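Local coordinates for protein hexokinase (Schistosoma mansoni, PDB 1BDG) that binds glucose and, as in other hexokinases, catalyses phosphate transfer from ATP to hexoses, yielding hexose 6-phosphates for glycolysis, at residues V24-I29 and A375-A380; G40-T45 and K232-D237; T78-L83 and A120-D125; L294-I299 and N321-R326. All coordinates share one frame; numbering follows the deposited sequence.

Interaction 1 (V24-I29 and A375-A380); sequences VDYEEI and AYLAGA
With chi1 of -63°, Y26 holds its CG anti to its own carbonyl carbon and beside the backbone N, and Y376 and L377 adopt the same form. The tyrosine ring of helix 23-41 meets both of these neighbouring side chains of helix 357-389. Y376 presents its CB over one face of the Y26 ring, 3.9 Å from the ring centroid, in a CH-pi contact. L377 comes to a different part of the same ring: its CD2 lies at the edge, near the ring plane, 3.7 Å from Y26 CE1. The two tyrosine rings meet obliquely, planes at 67°, with Y26 OH in the plane of the Y376 ring at its edge. Nearer the backbones, the CB atoms of Y26 and A380 are 4.3 Å apart. Between branch ends, I29 CG2 approaches L377 CD2 at 4.5 Å. A380, with nothing beyond CB, lies where the chains run closest, and the local helix axes cross at -47°. M416 of helix 409-420 also touches Y26. No hydrogen bond crosses the interface, so the joining of helix 23-41 to the large subdomain depends here on the fit of aromatic and aliphatic surfaces.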
loop_
_atom_site.group_PDB
_atom_site.type_symbol
_atom_site.label_atom_id
_atom_site.label_comp_id
_atom_site.label_asym_id
_atom_site.label_seq_id
_atom_site.Cartn_x
_atom_site.Cartn_y
_atom_site.Cartn_z
ATOM N N VAL A 24 -13.258 -20.849 -1.254
ATOM C CA VAL A 24 -13.311 -21.260 0.138
ATOM C C VAL A 24 -12.055 -20.772 0.844
ATOM O O VAL A 24 -12.131 -20.296 1.981
ATOM C CB VAL A 24 -13.475 -22.799 0.332
ATOM C CG1 VAL A 24 -13.622 -23.100 1.827
ATOM C CG2 VAL A 24 -14.702 -23.328 -0.444
ATOM N N ASP A 25 -10.912 -20.821 0.164
ATOM C CA ASP A 25 -9.682 -20.372 0.799
ATOM C C ASP A 25 -9.829 -18.922 1.218
ATOM O O ASP A 25 -9.646 -18.592 2.384
ATOM C CB ASP A 25 -8.474 -20.569 -0.114
ATOM C CG ASP A 25 -8.083 -22.029 -0.263
ATOM O OD1 ASP A 25 -8.367 -22.829 0.650
ATOM O OD2 ASP A 25 -7.468 -22.381 -1.287
ATOM N N TYR A 26 -10.245 -18.071 0.290
ATOM C CA TYR A 26 -10.424 -16.657 0.587
ATOM C C TYR A 26 -11.451 -16.416 1.690
ATOM O O TYR A 26 -11.230 -15.582 2.560
ATOM C CB TYR A 26 -10.755 -15.891 -0.689
ATOM C CG TYR A 26 -9.631 -15.961 -1.683
ATOM C CD1 TYR A 26 -8.344 -15.610 -1.309
ATOM C CD2 TYR A 26 -9.837 -16.426 -2.976
ATOM C CE1 TYR A 26 -7.283 -15.728 -2.187
ATOM C CE2 TYR A 26 -8.777 -16.542 -3.870
ATOM C CZ TYR A 26 -7.500 -16.193 -3.456
ATOM O OH TYR A 26 -6.425 -16.337 -4.282
ATOM N N GLU A 27 -12.557 -17.158 1.676
ATOM C CA GLU A 27 -13.565 -17.012 2.733
ATOM C C GLU A 27 -12.829 -17.124 4.084
ATOM O O GLU A 27 -13.023 -16.312 4.980
ATOM C CB GLU A 27 -14.655 -18.098 2.613
ATOM C CG GLU A 27 -15.469 -18.037 1.302
ATOM C CD GLU A 27 -16.506 -19.172 1.119
ATOM O OE1 GLU A 27 -16.283 -20.308 1.602
ATOM O OE2 GLU A 27 -17.534 -18.943 0.442
ATOM N N GLU A 28 -11.903 -18.071 4.170
ATOM C CA GLU A 28 -11.120 -18.299 5.371
ATOM C C GLU A 28 -10.114 -17.196 5.690
ATOM O O GLU A 28 -10.051 -16.745 6.830
ATOM C CB GLU A 28 -10.368 -19.602 5.253
ATOM C CG GLU A 28 -9.654 -19.980 6.513
ATOM C CD GLU A 28 -10.276 -21.194 7.112
ATOM O OE1 GLU A 28 -10.584 -22.118 6.304
ATOM O OE2 GLU A 28 -10.481 -21.209 8.363
ATOM N N ILE A 29 -9.276 -16.809 4.728
ATOM C CA ILE A 29 -8.309 -15.731 4.990
ATOM C C ILE A 29 -9.125 -14.588 5.604
ATOM O O ILE A 29 -8.872 -14.161 6.730
ATOM C CB ILE A 29 -7.593 -15.244 3.699
ATOM C CG1 ILE A 29 -6.541 -16.258 3.260
ATOM C CG2 ILE A 29 -6.965 -13.879 3.903
ATOM C CD1 ILE A 29 -7.050 -17.293 2.288
ATOM N N ALA A 375 -4.786 -9.831 -6.416
ATOM C CA ALA A 375 -6.068 -9.119 -6.472
ATOM C C ALA A 375 -7.083 -9.771 -5.542
ATOM O O ALA A 375 -7.632 -9.121 -4.660
ATOM C CB ALA A 375 -6.603 -9.076 -7.910
ATOM N N TYR A 376 -7.283 -11.069 -5.699
ATOM C CA TYR A 376 -8.215 -11.797 -4.859
ATOM C C TYR A 376 -7.930 -11.603 -3.376
ATOM O O TYR A 376 -8.852 -11.502 -2.579
ATOM C CB TYR A 376 -8.182 -13.279 -5.206
ATOM C CG TYR A 376 -8.824 -13.614 -6.520
ATOM C CD1 TYR A 376 -9.669 -12.708 -7.155
ATOM C CD2 TYR A 376 -8.611 -14.842 -7.125
ATOM C CE1 TYR A 376 -10.285 -13.017 -8.350
ATOM C CE2 TYR A 376 -9.222 -15.161 -8.329
ATOM C CZ TYR A 376 -10.057 -14.239 -8.932
ATOM O OH TYR A 376 -10.653 -14.533 -10.124
ATOM N N LEU A 377 -6.659 -11.542 -2.994
ATOM C CA LEU A 377 -6.340 -11.347 -1.587
ATOM C C LEU A 377 -6.851 -9.988 -1.079
ATOM O O LEU A 377 -7.514 -9.929 -0.039
ATOM C CB LEU A 377 -4.845 -11.542 -1.319
ATOM C CG LEU A 377 -4.321 -12.985 -1.244
ATOM C CD1 LEU A 377 -2.823 -13.018 -1.045
ATOM C CD2 LEU A 377 -5.002 -13.723 -0.117
ATOM N N ALA A 378 -6.617 -8.919 -1.842
ATOM C CA ALA A 378 -7.072 -7.574 -1.457
ATOM C C ALA A 378 -8.595 -7.589 -1.418
ATOM O O ALA A 378 -9.218 -6.981 -0.527
ATOM C CB ALA A 378 -6.585 -6.548 -2.454
ATOM N N GLY A 379 -9.169 -8.332 -2.368
ATOM C CA GLY A 379 -10.608 -8.481 -2.476
ATOM C C GLY A 379 -11.198 -9.134 -1.243
ATOM O O GLY A 379 -12.260 -8.736 -0.770
ATOM N N ALA A 380 -10.512 -10.130 -0.698
ATOM C CA ALA A 380 -11.011 -10.790 0.494
ATOM C C ALA A 380 -10.996 -9.741 1.581
ATOM O O ALA A 380 -11.987 -9.542 2.267
ATOM C CB ALA A 380 -10.131 -11.958 0.870
#

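Interaction 2 (G40-T45 and K232-D237); sequences GLQKST and KVELMD. With SO4 (sulfate ion), chain E.
K43 lays its aliphatic stem obliquely across E234: K43 CG meets E234 CB at 3.4 Å, and K43 CD lies 3.6 Å from the backbone O of E234. The two charges are not paired: K43 NZ remains 6.5 Å from E234 OE1. Instead, the glutamate chain runs extended beyond CG (chi2 178°) and offers its carboxylate to the main chain. K43 N donates to E234 OE1 over 3.2 Å in an almost straight bond of 175°, and reaches the oxygen from above the carboxylate plane. A second polar link centres on L41 O. It accepts a weak bond from E234 N at 3.2 Å and a shorter one from a water, 2.8 Å away, which in turn accepts from L235 N. Beside this, L41 CD2 packs on V233 CG2 at 4.2 Å, while I246 and Y226 also touch L41. V233 is the centre of an inverse gamma turn in the connection between antiparallel strands 222-229 and 243-247, so the contact fastens the loop to the chain where helix 23-41 gives way to a short, weakly bonded helix, about 43-46. K232 points its amine to a sulfate, probably from the crystallisation liquor. Backbone groups do most of the bonding, and the carboxylate's charge is probably eased by the N-H it accepts, without a lysine ion pair across the contact.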
loop_
_atom_site.group_PDB
_atom_site.type_symbol
_atom_site.label_atom_id
_atom_site.label_comp_id
_atom_site.label_asym_id
_atom_site.label_seq_id
_atom_site.Cartn_x
_atom_site.Cartn_y
_atom_site.Cartn_z
ATOM N N GLY A 40 -7.359 -6.854 17.722
ATOM C CA GLY A 40 -6.489 -5.686 17.772
ATOM C C GLY A 40 -7.121 -4.443 18.383
ATOM O O GLY A 40 -6.417 -3.529 18.827
ATOM N N LEU A 41 -8.452 -4.383 18.358
ATOM C CA LEU A 41 -9.192 -3.249 18.919
ATOM C C LEU A 41 -9.314 -3.438 20.429
ATOM O O LEU A 41 -9.576 -2.491 21.170
ATOM C CB LEU A 41 -10.583 -3.128 18.272
ATOM C CG LEU A 41 -10.600 -2.942 16.750
ATOM C CD1 LEU A 41 -11.920 -3.343 16.179
ATOM C CD2 LEU A 41 -10.279 -1.526 16.351
ATOM N N GLN A 42 -9.075 -4.662 20.879
ATOM C CA GLN A 42 -9.150 -4.997 22.288
ATOM C C GLN A 42 -7.796 -4.792 22.967
ATOM O O GLN A 42 -6.754 -5.212 22.459
ATOM C CB GLN A 42 -9.582 -6.451 22.472
ATOM C CG GLN A 42 -10.991 -6.810 22.038
ATOM C CD GLN A 42 -11.493 -8.062 22.763
ATOM O OE1 GLN A 42 -12.427 -7.988 23.556
ATOM N NE2 GLN A 42 -10.841 -9.200 22.535
ATOM N N LYS A 43 -7.827 -4.196 24.151
ATOM C CA LYS A 43 -6.614 -3.936 24.910
ATOM C C LYS A 43 -5.931 -5.218 25.364
ATOM O O LYS A 43 -4.716 -5.392 25.167
ATOM C CB LYS A 43 -6.927 -3.055 26.115
ATOM C CG LYS A 43 -7.574 -1.749 25.702
ATOM C CD LYS A 43 -7.996 -0.901 26.890
ATOM C CE LYS A 43 -6.787 -0.308 27.601
ATOM N NZ LYS A 43 -7.023 1.117 27.990
ATOM N N SER A 44 -6.710 -6.142 25.922
ATOM C CA SER A 44 -6.136 -7.390 26.414
ATOM C C SER A 44 -5.618 -8.305 25.323
ATOM O O SER A 44 -4.952 -9.299 25.618
ATOM C CB SER A 44 -7.141 -8.126 27.286
ATOM O OG SER A 44 -8.418 -8.119 26.690
ATOM N N THR A 45 -5.875 -7.952 24.063
ATOM C CA THR A 45 -5.445 -8.783 22.946
ATOM C C THR A 45 -4.863 -8.073 21.736
ATOM O O THR A 45 -4.793 -8.674 20.665
ATOM C CB THR A 45 -6.591 -9.689 22.453
ATOM O OG1 THR A 45 -7.756 -8.898 22.206
ATOM C CG2 THR A 45 -6.941 -10.717 23.479
ATOM N N LYS A 232 -15.649 0.699 20.533
ATOM C CA LYS A 232 -14.913 -0.539 20.356
ATOM C C LYS A 232 -13.410 -0.324 20.352
ATOM O O LYS A 232 -12.666 -1.233 20.668
ATOM C CB LYS A 232 -15.320 -1.204 19.049
ATOM C CG LYS A 232 -16.800 -1.452 18.920
ATOM C CD LYS A 232 -17.116 -2.162 17.619
ATOM C CE LYS A 232 -18.566 -2.617 17.581
ATOM N NZ LYS A 232 -18.895 -3.287 16.301
ATOM N N VAL A 233 -12.951 0.866 19.969
ATOM C CA VAL A 233 -11.514 1.113 19.942
ATOM C C VAL A 233 -11.027 1.347 21.360
ATOM O O VAL A 233 -10.731 2.472 21.737
ATOM C CB VAL A 233 -11.151 2.317 19.077
ATOM C CG1 VAL A 233 -9.646 2.400 18.947
ATOM C CG2 VAL A 233 -11.791 2.201 17.709
ATOM N N GLU A 234 -10.891 0.270 22.125
ATOM C CA GLU A 234 -10.489 0.374 23.529
ATOM C C GLU A 234 -9.206 1.134 23.855
ATOM O O GLU A 234 -9.123 1.816 24.887
ATOM C CB GLU A 234 -10.475 -1.004 24.171
ATOM C CG GLU A 234 -11.826 -1.711 24.116
ATOM C CD GLU A 234 -11.764 -3.087 24.719
ATOM O OE1 GLU A 234 -10.691 -3.460 25.240
ATOM O OE2 GLU A 234 -12.786 -3.804 24.672
ATOM N N LEU A 235 -8.217 1.052 22.974
ATOM C CA LEU A 235 -6.970 1.751 23.205
ATOM C C LEU A 235 -7.184 3.244 23.130
ATOM O O LEU A 235 -6.359 4.005 23.606
ATOM C CB LEU A 235 -5.910 1.327 22.196
ATOM C CG LEU A 235 -5.470 -0.128 22.310
ATOM C CD1 LEU A 235 -5.008 -0.630 20.970
ATOM C CD2 LEU A 235 -4.386 -0.271 23.344
ATOM N N MET A 236 -8.296 3.674 22.560
ATOM C CA MET A 236 -8.564 5.094 22.448
ATOM C C MET A 236 -9.128 5.643 23.756
ATOM O O MET A 236 -9.205 6.859 23.938
ATOM C CB MET A 236 -9.536 5.346 21.294
ATOM C CG MET A 236 -9.347 6.671 20.589
ATOM S SD MET A 236 -10.308 6.800 19.074
ATOM C CE MET A 236 -11.278 8.293 19.359
ATOM N N ASP A 237 -9.481 4.747 24.681
ATOM C CA ASP A 237 -10.056 5.136 25.978
ATOM C C ASP A 237 -11.501 5.589 25.790
ATOM O O ASP A 237 -11.972 5.698 24.653
ATOM C CB ASP A 237 -9.242 6.266 26.605
HETATM S S SO4 E . -16.281 -6.604 16.827
HETATM O O1 SO4 E . -16.051 -7.815 16.083
HETATM O O2 SO4 E . -16.520 -5.526 15.913
HETATM O O3 SO4 E . -17.433 -6.787 17.675
HETATM O O4 SO4 E . -15.127 -6.292 17.629
HETATM O O HOH W 1 -8.206 -0.110 20.419
#

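Interaction 3 (T78-L83 and A120-D125); sequences TNYRVL and AETLAD. With SO4 (sulfate ion), chain C.
V82 CG1, anti to the backbone N (chi1 168°), meets L123 CD1 at 3.9 Å, the two side chains crossing at about a right angle. The other valine branch, CG2, faces the CG2 methyl of T122, and these side chains slide past each other in opposite directions. Y80 and T122 approach tip to tip, the threonine methyl lying in the ring plane at the tyrosine's edge; that methyl is modelled implausibly near the ring, so its spacings are doubtful. Around this apolar shell is the architecture of the small subdomain, which has the actin-like ATPase fold: helix 112-129 packs on the five-stranded sheet that contains strand 80-87, with local axes 9.3 Å apart. L73 of the adjacent strand touches both Y80 and V82, while backbone bonds tie Y80 to Y101 and V82 to R99. From the helix, D125 OD2 forms a salt bridge with R99 NH1 and a hydrogen bond with Y101 OH. Just before the strand, T78 N and T78 OG1 each bind a sulfate oxygen at 2.7 Å; T220 OG1 binds the same ion. T78 and N79 belong to the predicted ATP site, and the sulfate's position is consistent with a phosphate-binding turn.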
loop_
_atom_site.group_PDB
_atom_site.type_symbol
_atom_site.label_atom_id
_atom_site.label_comp_id
_atom_site.label_asym_id
_atom_site.label_seq_id
_atom_site.Cartn_x
_atom_site.Cartn_y
_atom_site.Cartn_z
ATOM N N THR A 78 4.853 5.345 -3.863
ATOM C CA THR A 78 5.686 5.217 -5.064
ATOM C C THR A 78 6.580 6.444 -5.267
ATOM O O THR A 78 7.723 6.310 -5.709
ATOM C CB THR A 78 4.840 4.981 -6.364
ATOM O OG1 THR A 78 4.035 3.785 -6.249
ATOM C CG2 THR A 78 5.779 4.846 -7.564
ATOM N N ASN A 79 6.065 7.638 -4.976
ATOM C CA ASN A 79 6.868 8.855 -5.122
ATOM C C ASN A 79 6.507 10.030 -4.197
ATOM O O ASN A 79 5.328 10.318 -3.912
ATOM C CB ASN A 79 7.000 9.290 -6.589
ATOM C CG ASN A 79 5.678 9.331 -7.319
ATOM O OD1 ASN A 79 5.590 8.936 -8.476
ATOM N ND2 ASN A 79 4.658 9.874 -6.677
ATOM N N TYR A 80 7.565 10.665 -3.704
ATOM C CA TYR A 80 7.500 11.785 -2.786
ATOM C C TYR A 80 6.838 13.045 -3.347
ATOM O O TYR A 80 7.449 13.788 -4.124
ATOM C CB TYR A 80 8.928 12.088 -2.311
ATOM C CG TYR A 80 9.058 13.274 -1.408
ATOM C CD1 TYR A 80 8.441 13.304 -0.181
ATOM C CD2 TYR A 80 9.762 14.396 -1.817
ATOM C CE1 TYR A 80 8.505 14.429 0.619
ATOM C CE2 TYR A 80 9.841 15.524 -1.026
ATOM C CZ TYR A 80 9.207 15.537 0.192
ATOM O OH TYR A 80 9.266 16.670 0.981
ATOM N N ARG A 81 5.594 13.296 -2.951
ATOM C CA ARG A 81 4.893 14.491 -3.415
ATOM C C ARG A 81 4.872 15.620 -2.397
ATOM O O ARG A 81 4.611 15.408 -1.209
ATOM C CB ARG A 81 3.456 14.200 -3.846
ATOM C CG ARG A 81 3.300 13.632 -5.250
ATOM C CD ARG A 81 1.949 14.044 -5.856
ATOM N NE ARG A 81 0.837 13.868 -4.918
ATOM C CZ ARG A 81 -0.442 14.132 -5.194
ATOM N NH1 ARG A 81 -0.780 14.598 -6.391
ATOM N NH2 ARG A 81 -1.393 13.880 -4.285
ATOM N N VAL A 82 5.146 16.822 -2.888
ATOM C CA VAL A 82 5.150 18.029 -2.087
ATOM C C VAL A 82 4.046 18.879 -2.675
ATOM O O VAL A 82 4.155 19.328 -3.804
ATOM C CB VAL A 82 6.480 18.756 -2.194
ATOM C CG1 VAL A 82 6.349 20.151 -1.603
ATOM C CG2 VAL A 82 7.554 17.966 -1.433
ATOM N N LEU A 83 2.979 19.077 -1.912
ATOM C CA LEU A 83 1.825 19.820 -2.399
ATOM C C LEU A 83 1.529 21.121 -1.665
ATOM O O LEU A 83 2.253 21.516 -0.749
ATOM C CB LEU A 83 0.584 18.923 -2.398
ATOM C CG LEU A 83 0.706 17.521 -3.014
ATOM C CD1 LEU A 83 1.488 16.629 -2.066
ATOM C CD2 LEU A 83 -0.664 16.916 -3.270
ATOM N N ALA A 120 12.793 18.606 4.348
ATOM C CA ALA A 120 12.751 20.060 4.464
ATOM C C ALA A 120 13.521 20.738 3.304
ATOM O O ALA A 120 12.975 21.631 2.649
ATOM C CB ALA A 120 13.299 20.498 5.804
ATOM N N GLU A 121 14.757 20.292 3.035
ATOM C CA GLU A 121 15.600 20.834 1.956
ATOM C C GLU A 121 14.709 21.027 0.720
ATOM O O GLU A 121 14.591 22.128 0.188
ATOM C CB GLU A 121 16.729 19.831 1.632
ATOM C CG GLU A 121 17.938 20.354 0.803
ATOM C CD GLU A 121 17.741 20.350 -0.736
ATOM O OE1 GLU A 121 17.206 21.365 -1.260
ATOM O OE2 GLU A 121 18.163 19.361 -1.416
ATOM N N THR A 122 14.015 19.948 0.359
ATOM C CA THR A 122 13.099 19.884 -0.777
ATOM C C THR A 122 11.912 20.855 -0.714
ATOM O O THR A 122 11.745 21.694 -1.605
ATOM C CB THR A 122 12.597 18.446 -0.941
ATOM O OG1 THR A 122 13.411 17.755 -1.901
ATOM C CG2 THR A 122 11.150 18.419 -1.362
ATOM N N LEU A 123 11.069 20.726 0.312
ATOM C CA LEU A 123 9.910 21.616 0.484
ATOM C C LEU A 123 10.294 23.093 0.327
ATOM O O LEU A 123 9.545 23.873 -0.274
ATOM C CB LEU A 123 9.287 21.405 1.871
ATOM C CG LEU A 123 8.275 22.428 2.390
ATOM C CD1 LEU A 123 7.026 22.420 1.522
ATOM C CD2 LEU A 123 7.930 22.116 3.836
ATOM N N ALA A 124 11.465 23.457 0.847
ATOM C CA ALA A 124 11.941 24.836 0.775
ATOM C C ALA A 124 12.028 25.301 -0.672
ATOM O O ALA A 124 11.539 26.394 -1.019
ATOM C CB ALA A 124 13.295 24.969 1.448
ATOM N N ASP A 125 12.622 24.453 -1.515
ATOM C CA ASP A 125 12.777 24.749 -2.943
ATOM C C ASP A 125 11.408 25.144 -3.505
ATOM O O ASP A 125 11.234 26.228 -4.041
ATOM C CB ASP A 125 13.327 23.515 -3.665
ATOM C CG ASP A 125 13.720 23.795 -5.101
ATOM O OD1 ASP A 125 14.783 24.429 -5.326
ATOM O OD2 ASP A 125 12.960 23.373 -6.004
HETATM S S SO4 C . 1.853 4.291 -3.921
HETATM O O1 SO4 C . 1.495 3.891 -5.269
HETATM O O2 SO4 C . 2.134 5.704 -3.873
HETATM O O3 SO4 C . 0.765 4.000 -3.017
HETATM O O4 SO4 C . 3.017 3.565 -3.498
#

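Interaction 4 (L294-I299 and N321-R326); sequences LVRHII and NSLLTR
L323 pushes its CD1 against the helix 288-304 backbone at R296, 3.7 Å from R296 CA. Its CG is anti to the backbone N (chi1 -156°), and chi2 of 175° extends CD1 to the helix, where it also meets I299 CD1 at 3.7 Å and V295 CG1 at 4.3 Å. R296 likewise holds CG anti to its backbone N, and it slides past L323 in the opposite direction, with R296 CB 3.9 Å from L323 CD1. Farther out the arginine bends at chi3 (62°), which turns NE off the line of the chain. Before that bend R296 CD passes S322 OG at 3.5 Å. The serine hydroxyl lies between its own backbone N and carbonyl carbon, and bonds to V319 O and R316 O, which must share its single proton. E293 OE2 forms a salt bridge with R296 NH2, while L317 O receives a weak bond from NH1. The result is an apolar leucine contact beside a salt-bridged arginine, seating a loop on a helix of the large subdomain. T325 OG1 bonds to G288 O and G292 N, and so loop and helix start together border the ATP site, to which T325, R326 and G288 are assigned by similarity.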
loop_
_atom_site.group_PDB
_atom_site.type_symbol
_atom_site.label_atom_id
_atom_site.label_comp_id
_atom_site.label_asym_id
_atom_site.label_seq_id
_atom_site.Cartn_x
_atom_site.Cartn_y
_atom_site.Cartn_z
ATOM N N LEU A 294 8.083 -12.047 -6.831
ATOM C CA LEU A 294 7.542 -13.399 -6.745
ATOM C C LEU A 294 7.786 -14.181 -8.027
ATOM O O LEU A 294 8.181 -15.348 -7.973
ATOM C CB LEU A 294 6.042 -13.396 -6.391
ATOM C CG LEU A 294 5.703 -13.588 -4.908
ATOM C CD1 LEU A 294 4.226 -13.445 -4.664
ATOM C CD2 LEU A 294 6.194 -14.939 -4.444
ATOM N N VAL A 295 7.544 -13.542 -9.174
ATOM C CA VAL A 295 7.752 -14.183 -10.475
ATOM C C VAL A 295 9.231 -14.419 -10.712
ATOM O O VAL A 295 9.596 -15.376 -11.370
ATOM C CB VAL A 295 7.213 -13.353 -11.631
ATOM C CG1 VAL A 295 7.332 -14.141 -12.917
ATOM C CG2 VAL A 295 5.767 -12.962 -11.371
ATOM N N ARG A 296 10.082 -13.550 -10.184
ATOM C CA ARG A 296 11.518 -13.743 -10.333
ATOM C C ARG A 296 11.920 -14.984 -9.556
ATOM O O ARG A 296 12.692 -15.801 -10.053
ATOM C CB ARG A 296 12.329 -12.555 -9.806
ATOM C CG ARG A 296 13.754 -12.546 -10.366
ATOM C CD ARG A 296 14.599 -11.442 -9.820
ATOM N NE ARG A 296 14.751 -11.583 -8.381
ATOM C CZ ARG A 296 15.692 -12.310 -7.797
ATOM N NH1 ARG A 296 16.583 -12.960 -8.538
ATOM N NH2 ARG A 296 15.704 -12.432 -6.470
ATOM N N HIS A 297 11.427 -15.102 -8.325
ATOM C CA HIS A 297 11.734 -16.255 -7.495
ATOM C C HIS A 297 11.264 -17.540 -8.139
ATOM O O HIS A 297 11.989 -18.513 -8.153
ATOM C CB HIS A 297 11.149 -16.101 -6.098
ATOM C CG HIS A 297 12.042 -15.350 -5.169
ATOM N ND1 HIS A 297 12.152 -13.979 -5.194
ATOM C CD2 HIS A 297 12.933 -15.782 -4.252
ATOM C CE1 HIS A 297 13.080 -13.594 -4.335
ATOM N NE2 HIS A 297 13.570 -14.675 -3.748
ATOM N N ILE A 298 10.062 -17.539 -8.692
ATOM C CA ILE A 298 9.549 -18.722 -9.348
ATOM C C ILE A 298 10.492 -19.060 -10.502
ATOM O O ILE A 298 10.970 -20.187 -10.605
ATOM C CB ILE A 298 8.118 -18.483 -9.877
ATOM C CG1 ILE A 298 7.172 -18.189 -8.707
ATOM C CG2 ILE A 298 7.648 -19.698 -10.680
ATOM C CD1 ILE A 298 6.010 -17.290 -9.055
ATOM N N ILE A 299 10.786 -18.064 -11.338
ATOM C CA ILE A 299 11.686 -18.233 -12.480
ATOM C C ILE A 299 12.998 -18.851 -12.032
ATOM O O ILE A 299 13.277 -20.001 -12.374
ATOM C CB ILE A 299 11.942 -16.899 -13.224
ATOM C CG1 ILE A 299 10.657 -16.451 -13.926
ATOM C CG2 ILE A 299 13.037 -17.073 -14.276
ATOM C CD1 ILE A 299 10.783 -15.108 -14.611
ATOM N N ASN A 321 15.241 -7.424 -7.429
ATOM C CA ASN A 321 14.380 -6.374 -7.984
ATOM C C ASN A 321 14.661 -6.048 -9.452
ATOM O O ASN A 321 14.333 -4.967 -9.929
ATOM C CB ASN A 321 14.451 -5.107 -7.131
ATOM C CG ASN A 321 13.809 -5.279 -5.764
ATOM O OD1 ASN A 321 13.676 -4.317 -5.018
ATOM N ND2 ASN A 321 13.407 -6.501 -5.428
ATOM N N SER A 322 15.222 -7.008 -10.176
ATOM C CA SER A 322 15.543 -6.807 -11.580
ATOM C C SER A 322 14.343 -7.066 -12.445
ATOM O O SER A 322 14.365 -6.767 -13.639
ATOM C CB SER A 322 16.680 -7.732 -12.013
ATOM O OG SER A 322 16.333 -9.082 -11.812
ATOM N N LEU A 323 13.317 -7.670 -11.851
ATOM C CA LEU A 323 12.077 -7.991 -12.537
ATOM C C LEU A 323 11.022 -7.186 -11.805
ATOM O O LEU A 323 10.494 -7.597 -10.788
ATOM C CB LEU A 323 11.776 -9.496 -12.450
ATOM C CG LEU A 323 10.874 -10.119 -13.525
ATOM C CD1 LEU A 323 10.839 -11.611 -13.286
ATOM C CD2 LEU A 323 9.453 -9.520 -13.516
ATOM N N LEU A 324 10.827 -5.975 -12.290
ATOM C CA LEU A 324 9.882 -5.033 -11.743
ATOM C C LEU A 324 8.462 -5.543 -11.904
ATOM O O LEU A 324 8.195 -6.329 -12.811
ATOM C CB LEU A 324 10.039 -3.697 -12.474
ATOM C CG LEU A 324 11.380 -2.981 -12.307
ATOM C CD1 LEU A 324 11.502 -1.904 -13.364
ATOM C CD2 LEU A 324 11.500 -2.378 -10.906
ATOM N N THR A 325 7.559 -5.074 -11.039
ATOM C CA THR A 325 6.147 -5.456 -11.104
ATOM C C THR A 325 5.540 -4.789 -12.328
ATOM O O THR A 325 4.573 -5.280 -12.914
ATOM C CB THR A 325 5.389 -5.008 -9.823
ATOM O OG1 THR A 325 5.984 -5.634 -8.683
ATOM C CG2 THR A 325 3.925 -5.388 -9.875
ATOM N N ARG A 326 6.159 -3.693 -12.749
ATOM C CA ARG A 326 5.684 -2.947 -13.907
ATOM C C ARG A 326 5.646 -3.844 -15.131
ATOM O O ARG A 326 4.779 -3.690 -15.995
ATOM C CB ARG A 326 6.578 -1.744 -14.175
ATOM C CG ARG A 326 5.874 -0.690 -14.959
#

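Overall arrangement
The four contacts illustrate how chemistry follows position in a two-lobed kinase. Interactions 1, 3 and 4 are buried and largely apolar, with no hydrogen bond between their paired segments; interaction 2 is partly exposed and relies on backbone N-H groups, a carboxylate and a water. Interactions 1 and 2 share helix 23-41, their centres about 26 Å apart, and join it to the large subdomain through a helix and through a loop between strands. Interaction 4 lies within the large subdomain and interaction 3 within the small one, yet both include residues probably belonging to the ATP site. Along the chain, interaction 1 encloses the other three, and interaction 3 is nested within interaction 2.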